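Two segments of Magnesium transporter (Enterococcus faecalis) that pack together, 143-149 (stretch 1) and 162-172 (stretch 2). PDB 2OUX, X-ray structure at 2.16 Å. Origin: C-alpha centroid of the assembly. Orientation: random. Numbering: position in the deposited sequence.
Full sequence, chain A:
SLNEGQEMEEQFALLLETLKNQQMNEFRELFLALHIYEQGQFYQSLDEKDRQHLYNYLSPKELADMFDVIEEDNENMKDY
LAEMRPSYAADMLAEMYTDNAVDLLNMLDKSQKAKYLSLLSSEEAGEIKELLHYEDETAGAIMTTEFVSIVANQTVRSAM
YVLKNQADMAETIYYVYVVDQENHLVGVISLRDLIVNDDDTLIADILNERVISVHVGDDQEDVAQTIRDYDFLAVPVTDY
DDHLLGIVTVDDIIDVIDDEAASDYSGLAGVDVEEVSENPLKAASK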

HETATM    1  N   MSE A 143      13.197  -4.208  -7.435  1.00 25.17           N
HETATM    2  CA  MSE A 143      13.077  -4.384  -5.993  1.00 25.24           C
HETATM    3  C   MSE A 143      14.024  -3.435  -5.269  1.00 25.65           C
HETATM    4  O   MSE A 143      14.851  -2.766  -5.891  1.00 27.73           O
HETATM    5  CB  MSE A 143      13.435  -5.811  -5.595  1.00 26.07           C
HETATM    6  CG  MSE A 143      14.921  -6.110  -5.696  1.00 28.19           C
HETATM    7 SE   MSE A 143      15.366  -7.880  -5.059  1.00 37.32          SE
HETATM    8  CE  MSE A 143      17.259  -7.614  -4.730  1.00 31.13           C
ATOM      9  N   THR A 144      13.907  -3.379  -3.951  1.00 24.34           N
ATOM     10  CA  THR A 144      14.796  -2.536  -3.168  1.00 22.08           C
ATOM     11  C   THR A 144      15.133  -3.273  -1.880  1.00 22.78           C
ATOM     12  O   THR A 144      14.405  -4.170  -1.452  1.00 21.03           O
ATOM     13  CB  THR A 144      14.184  -1.148  -2.895  1.00 21.90           C
ATOM     14  OG1 THR A 144      15.243  -0.234  -2.594  1.00 18.94           O
ATOM     15  CG2 THR A 144      13.190  -1.196  -1.735  1.00 18.32           C
ATOM     16  N   THR A 145      16.240  -2.886  -1.265  1.00 21.29           N
ATOM     17  CA  THR A 145      16.746  -3.569  -0.082  1.00 22.06           C
ATOM     18  C   THR A 145      16.299  -3.137   1.309  1.00 23.90           C
ATOM     19  O   THR A 145      16.532  -3.852   2.280  1.00 24.17           O
ATOM     20  CB  THR A 145      18.277  -3.510  -0.095  1.00 23.72           C
ATOM     21  OG1 THR A 145      18.692  -2.135  -0.140  1.00 23.35           O
ATOM     22  CG2 THR A 145      18.829  -4.237  -1.324  1.00 21.97           C
ATOM     23  N   GLU A 146      15.665  -1.981   1.427  1.00 25.49           N
ATOM     24  CA  GLU A 146      15.282  -1.512   2.748  1.00 26.14           C
ATOM     25  C   GLU A 146      13.975  -2.080   3.299  1.00 25.77           C
ATOM     26  O   GLU A 146      12.966  -1.387   3.359  1.00 27.33           O
ATOM     27  CB  GLU A 146      15.258   0.013   2.738  1.00 25.52           C
ATOM     28  CG  GLU A 146      16.587   0.628   2.260  1.00 25.54           C
ATOM     29  CD  GLU A 146      16.730   0.623   0.732  1.00 26.93           C
ATOM     30  OE1 GLU A 146      15.756   0.268   0.039  1.00 24.15           O
ATOM     31  OE2 GLU A 146      17.810   0.994   0.220  1.00 28.84           O
ATOM     32  N   PHE A 147      14.017  -3.346   3.707  1.00 26.20           N
ATOM     33  CA  PHE A 147      12.855  -4.041   4.262  1.00 28.00           C
ATOM     34  C   PHE A 147      13.140  -4.429   5.716  1.00 29.54           C
ATOM     35  O   PHE A 147      14.292  -4.428   6.157  1.00 29.72           O
ATOM     36  CB  PHE A 147      12.550  -5.309   3.450  1.00 26.16           C
ATOM     37  CG  PHE A 147      13.704  -6.288   3.390  1.00 28.19           C
ATOM     38  CD1 PHE A 147      14.045  -7.059   4.498  1.00 24.33           C
ATOM     39  CD2 PHE A 147      14.481  -6.404   2.236  1.00 25.47           C
ATOM     40  CE1 PHE A 147      15.142  -7.922   4.465  1.00 24.65           C
ATOM     41  CE2 PHE A 147      15.580  -7.266   2.192  1.00 26.56           C
ATOM     42  CZ  PHE A 147      15.912  -8.028   3.312  1.00 25.64           C
ATOM     43  N   VAL A 148      12.090  -4.776   6.450  1.00 28.91           N
ATOM     44  CA  VAL A 148      12.249  -5.169   7.843  1.00 29.45           C
ATOM     45  C   VAL A 148      12.175  -6.680   8.016  1.00 28.05           C
ATOM     46  O   VAL A 148      11.195  -7.310   7.628  1.00 28.22           O
ATOM     47  CB  VAL A 148      11.154  -4.545   8.740  1.00 28.83           C
ATOM     48  CG1 VAL A 148      11.393  -4.929  10.192  1.00 28.92           C
ATOM     49  CG2 VAL A 148      11.139  -3.041   8.570  1.00 30.57           C
ATOM     50  N   SER A 149      13.206  -7.259   8.611  1.00 27.09           N
ATOM     51  CA  SER A 149      13.205  -8.694   8.852  1.00 29.02           C
ATOM     52  C   SER A 149      13.573  -8.991  10.306  1.00 28.70           C
ATOM     53  O   SER A 149      14.384  -8.288  10.910  1.00 29.48           O
ATOM     54  CB  SER A 149      14.184  -9.391   7.903  1.00 30.77           C
ATOM     55  OG  SER A 149      15.444  -8.753   7.910  1.00 31.57           O
ATOM     56  N   VAL A 162      12.255  -2.747  17.324  1.00 43.99           N
ATOM     57  CA  VAL A 162      12.994  -2.505  16.095  1.00 45.22           C
ATOM     58  C   VAL A 162      12.243  -1.445  15.301  1.00 45.75           C
ATOM     59  O   VAL A 162      12.817  -0.454  14.857  1.00 46.52           O
ATOM     60  CB  VAL A 162      13.089  -3.778  15.228  1.00 45.04           C
ATOM     61  CG1 VAL A 162      13.685  -3.434  13.874  1.00 44.92           C
ATOM     62  CG2 VAL A 162      13.932  -4.831  15.926  1.00 45.55           C
ATOM     63  N   LEU A 163      10.947  -1.661  15.138  1.00 45.86           N
ATOM     64  CA  LEU A 163      10.110  -0.743  14.390  1.00 46.13           C
ATOM     65  C   LEU A 163      10.183   0.685  14.902  1.00 46.29           C
ATOM     66  O   LEU A 163      10.453   1.608  14.138  1.00 47.16           O
ATOM     67  CB  LEU A 163       8.667  -1.236  14.419  1.00 46.47           C
ATOM     68  CG  LEU A 163       8.514  -2.651  13.862  1.00 48.22           C
ATOM     69  CD1 LEU A 163       7.127  -3.184  14.168  1.00 49.90           C
ATOM     70  CD2 LEU A 163       8.774  -2.637  12.366  1.00 48.33           C
ATOM     71  N   LYS A 164       9.954   0.871  16.198  1.00 46.89           N
ATOM     72  CA  LYS A 164       9.978   2.205  16.778  1.00 47.49           C
ATOM     73  C   LYS A 164      11.336   2.899  16.801  1.00 48.99           C
ATOM     74  O   LYS A 164      11.427   4.085  16.476  1.00 48.06           O
ATOM     75  CB  LYS A 164       9.427   2.186  18.206  1.00 47.95           C
ATOM     76  CG  LYS A 164       9.461   3.562  18.881  1.00 47.77           C
ATOM     77  CD  LYS A 164       8.982   3.500  20.318  1.00 50.99           C
ATOM     78  CE  LYS A 164       8.953   4.877  20.958  1.00 52.33           C
ATOM     79  NZ  LYS A 164       8.434   4.824  22.356  1.00 54.80           N
ATOM     80  N   ASN A 165      12.384   2.175  17.184  1.00 49.21           N
ATOM     81  CA  ASN A 165      13.710   2.779  17.288  1.00 50.31           C
ATOM     82  C   ASN A 165      14.757   2.325  16.275  1.00 50.81           C
ATOM     83  O   ASN A 165      15.870   2.857  16.270  1.00 51.40           O
ATOM     84  CB  ASN A 165      14.285   2.559  18.697  1.00 50.17           C
ATOM     85  CG  ASN A 165      13.301   2.908  19.803  1.00 49.88           C
ATOM     86  OD1 ASN A 165      12.531   2.061  20.250  1.00 49.34           O
ATOM     87  ND2 ASN A 165      13.323   4.161  20.248  1.00 49.80           N
ATOM     88  N   GLN A 166      14.423   1.365  15.418  1.00 49.39           N
ATOM     89  CA  GLN A 166      15.405   0.878  14.453  1.00 48.69           C
ATOM     90  C   GLN A 166      14.866   0.597  13.047  1.00 47.58           C
ATOM     91  O   GLN A 166      15.405  -0.256  12.341  1.00 47.60           O
ATOM     92  CB  GLN A 166      16.066  -0.402  14.991  1.00 50.14           C
ATOM     93  CG  GLN A 166      16.740  -0.282  16.353  1.00 51.64           C
ATOM     94  CD  GLN A 166      17.991   0.580  16.329  1.00 53.95           C
ATOM     95  OE1 GLN A 166      18.873   0.397  15.487  1.00 55.71           O
ATOM     96  NE2 GLN A 166      18.081   1.516  17.267  1.00 54.67           N
ATOM     97  N   ALA A 167      13.825   1.309  12.629  1.00 46.47           N
ATOM     98  CA  ALA A 167      13.254   1.090  11.304  1.00 44.91           C
ATOM     99  C   ALA A 167      13.026   2.385  10.529  1.00 45.15           C
ATOM    100  O   ALA A 167      12.098   2.488   9.736  1.00 44.77           O
ATOM    101  CB  ALA A 167      11.948   0.332  11.436  1.00 45.72           C
ATOM    102  N   ASP A 168      13.875   3.378  10.757  1.00 46.78           N
ATOM    103  CA  ASP A 168      13.733   4.659  10.073  1.00 45.60           C
ATOM    104  C   ASP A 168      14.237   4.570   8.637  1.00 43.49           C
ATOM    105  O   ASP A 168      13.815   5.331   7.776  1.00 40.05           O
ATOM    106  CB  ASP A 168      14.510   5.745  10.815  1.00 49.46           C
ATOM    107  CG  ASP A 168      14.235   7.130  10.266  1.00 54.22           C
ATOM    108  OD1 ASP A 168      13.091   7.611  10.414  1.00 56.80           O
ATOM    109  OD2 ASP A 168      15.157   7.733   9.677  1.00 58.68           O
HETATM  110  N   MSE A 169      15.140   3.632   8.386  1.00 43.06           N
HETATM  111  CA  MSE A 169      15.699   3.466   7.056  1.00 43.37           C
HETATM  112  C   MSE A 169      14.808   2.651   6.112  1.00 38.37           C
HETATM  113  O   MSE A 169      14.900   2.791   4.896  1.00 36.55           O
HETATM  114  CB  MSE A 169      17.086   2.809   7.143  1.00 51.08           C
HETATM  115  CG  MSE A 169      17.096   1.309   7.480  1.00 62.64           C
HETATM  116 SE   MSE A 169      16.954   0.842   9.373  1.00 80.95          SE
HETATM  117  CE  MSE A 169      18.791   1.168   9.897  1.00 74.67           C
ATOM    118  N   ALA A 170      13.935   1.822   6.673  1.00 34.46           N
ATOM    119  CA  ALA A 170      13.065   0.952   5.878  1.00 32.05           C
ATOM    120  C   ALA A 170      12.094   1.603   4.897  1.00 30.57           C
ATOM    121  O   ALA A 170      11.480   2.623   5.207  1.00 29.87           O
ATOM    122  CB  ALA A 170      12.297   0.038   6.806  1.00 29.71           C
ATOM    123  N   GLU A 171      11.963   1.001   3.710  1.00 30.60           N
ATOM    124  CA  GLU A 171      11.023   1.475   2.681  1.00 30.72           C
ATOM    125  C   GLU A 171       9.654   1.460   3.349  1.00 29.46           C
ATOM    126  O   GLU A 171       8.962   2.469   3.419  1.00 32.99           O
ATOM    127  CB  GLU A 171      10.957   0.499   1.495  1.00 34.05           C
ATOM    128  CG  GLU A 171      11.618   0.926   0.187  1.00 37.64           C
ATOM    129  CD  GLU A 171      10.813   1.925  -0.618  1.00 34.06           C
ATOM    130  OE1 GLU A 171       9.620   1.704  -0.879  1.00 35.91           O
ATOM    131  OE2 GLU A 171      11.390   2.946  -1.006  1.00 41.32           O
ATOM    132  N   THR A 172       9.271   0.285   3.829  1.00 26.57           N
ATOM    133  CA  THR A 172       7.992   0.112   4.490  1.00 25.72           C
ATOM    134  C   THR A 172       8.158  -0.838   5.668  1.00 26.25           C
ATOM    135  O   THR A 172       9.032  -1.703   5.663  1.00 28.12           O
ATOM    136  CB  THR A 172       6.953  -0.493   3.536  1.00 23.74           C
ATOM    137  OG1 THR A 172       5.671  -0.496   4.169  1.00 22.76           O
ATOM    138  CG2 THR A 172       7.337  -1.925   3.168  1.00 19.51           C
TER
HETATM  139  O   HOH W   1       9.354  -4.316   5.529  1.00 18.09           O

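The contact is small, about 360 Å² of buried surface counting both sides; in it, an irregular segment, turned at Thr145 and Glu146, sets alternate side chains against a helix and the loop that follows it. In the first stretch, Thr144, Glu146 and Val148 direct their CA-to-CB bonds toward the second stretch, while Thr145, Phe147 and Ser149 point away.

Val148 is the principal bump. Its beta-branched side chain is short and broad, so its two methyls sit differently in the hollow. CG1 lies against the helix, 4.1 Å from CD2 of Leu163. The CA-to-CB bond of Leu163 runs sideways, but the chain's end comes nearer, bringing that methyl to the valine. CG2 is the methyl that meets the loop, 3.7 Å from CB of Ala170 and 4.5 Å from CB of Ala167, while still grazing CD2 of Leu163 at 4.5 Å. Both alanines suit the place: each lines the hollow with a single methyl, leaving room for the valine between helix and loop. The hollow is not wholly apolar, since CG2 of Val148 also lies 3.8 Å from the carbonyl O of Thr172.

Beside this packing the backbones come close, with the CA atoms of Glu146 and Ala170 only 4.6 Å apart. Here N of Glu171 donates a hydrogen bond to O of Glu146, short at 2.6 Å and nearly straight at 160°. The same carbonyl receives a CA-H...O contact from Ala170, whose CA is 3.4 Å from O of Glu146. A water extends the polar link: it accepts from N of Val148 at 2.9 Å and donates to O of Thr172 at 2.6 Å, so two main-chain groups too far apart to bond directly are joined through it.

Glu146 also packs with its aliphatic part, CB lying 3.5 Å from O of Met169, a selenomethionine whose own side-chain end leads away. The glutamate's carboxylate folds back along its own stretch, where OG1 of Thr144 donates a hydrogen bond to OE1 of Glu146 at 2.7 Å. The carboxylate is thus held by a neighbour two residues back, and the glutamate's contact with the second stretch involves no salt bridge.

Thr144 supplies the last bump. Its CG2 methyl presses tightly against CG of Glu171, at 3.3 Å. Threonine serves both needs here, its hydroxyl engaging Glu146 while its methyl meets the aliphatic stem of Glu171. That stem offers carbon surface despite the residue's charge. The chi1 of Glu171, -107°, lies between the usual wells.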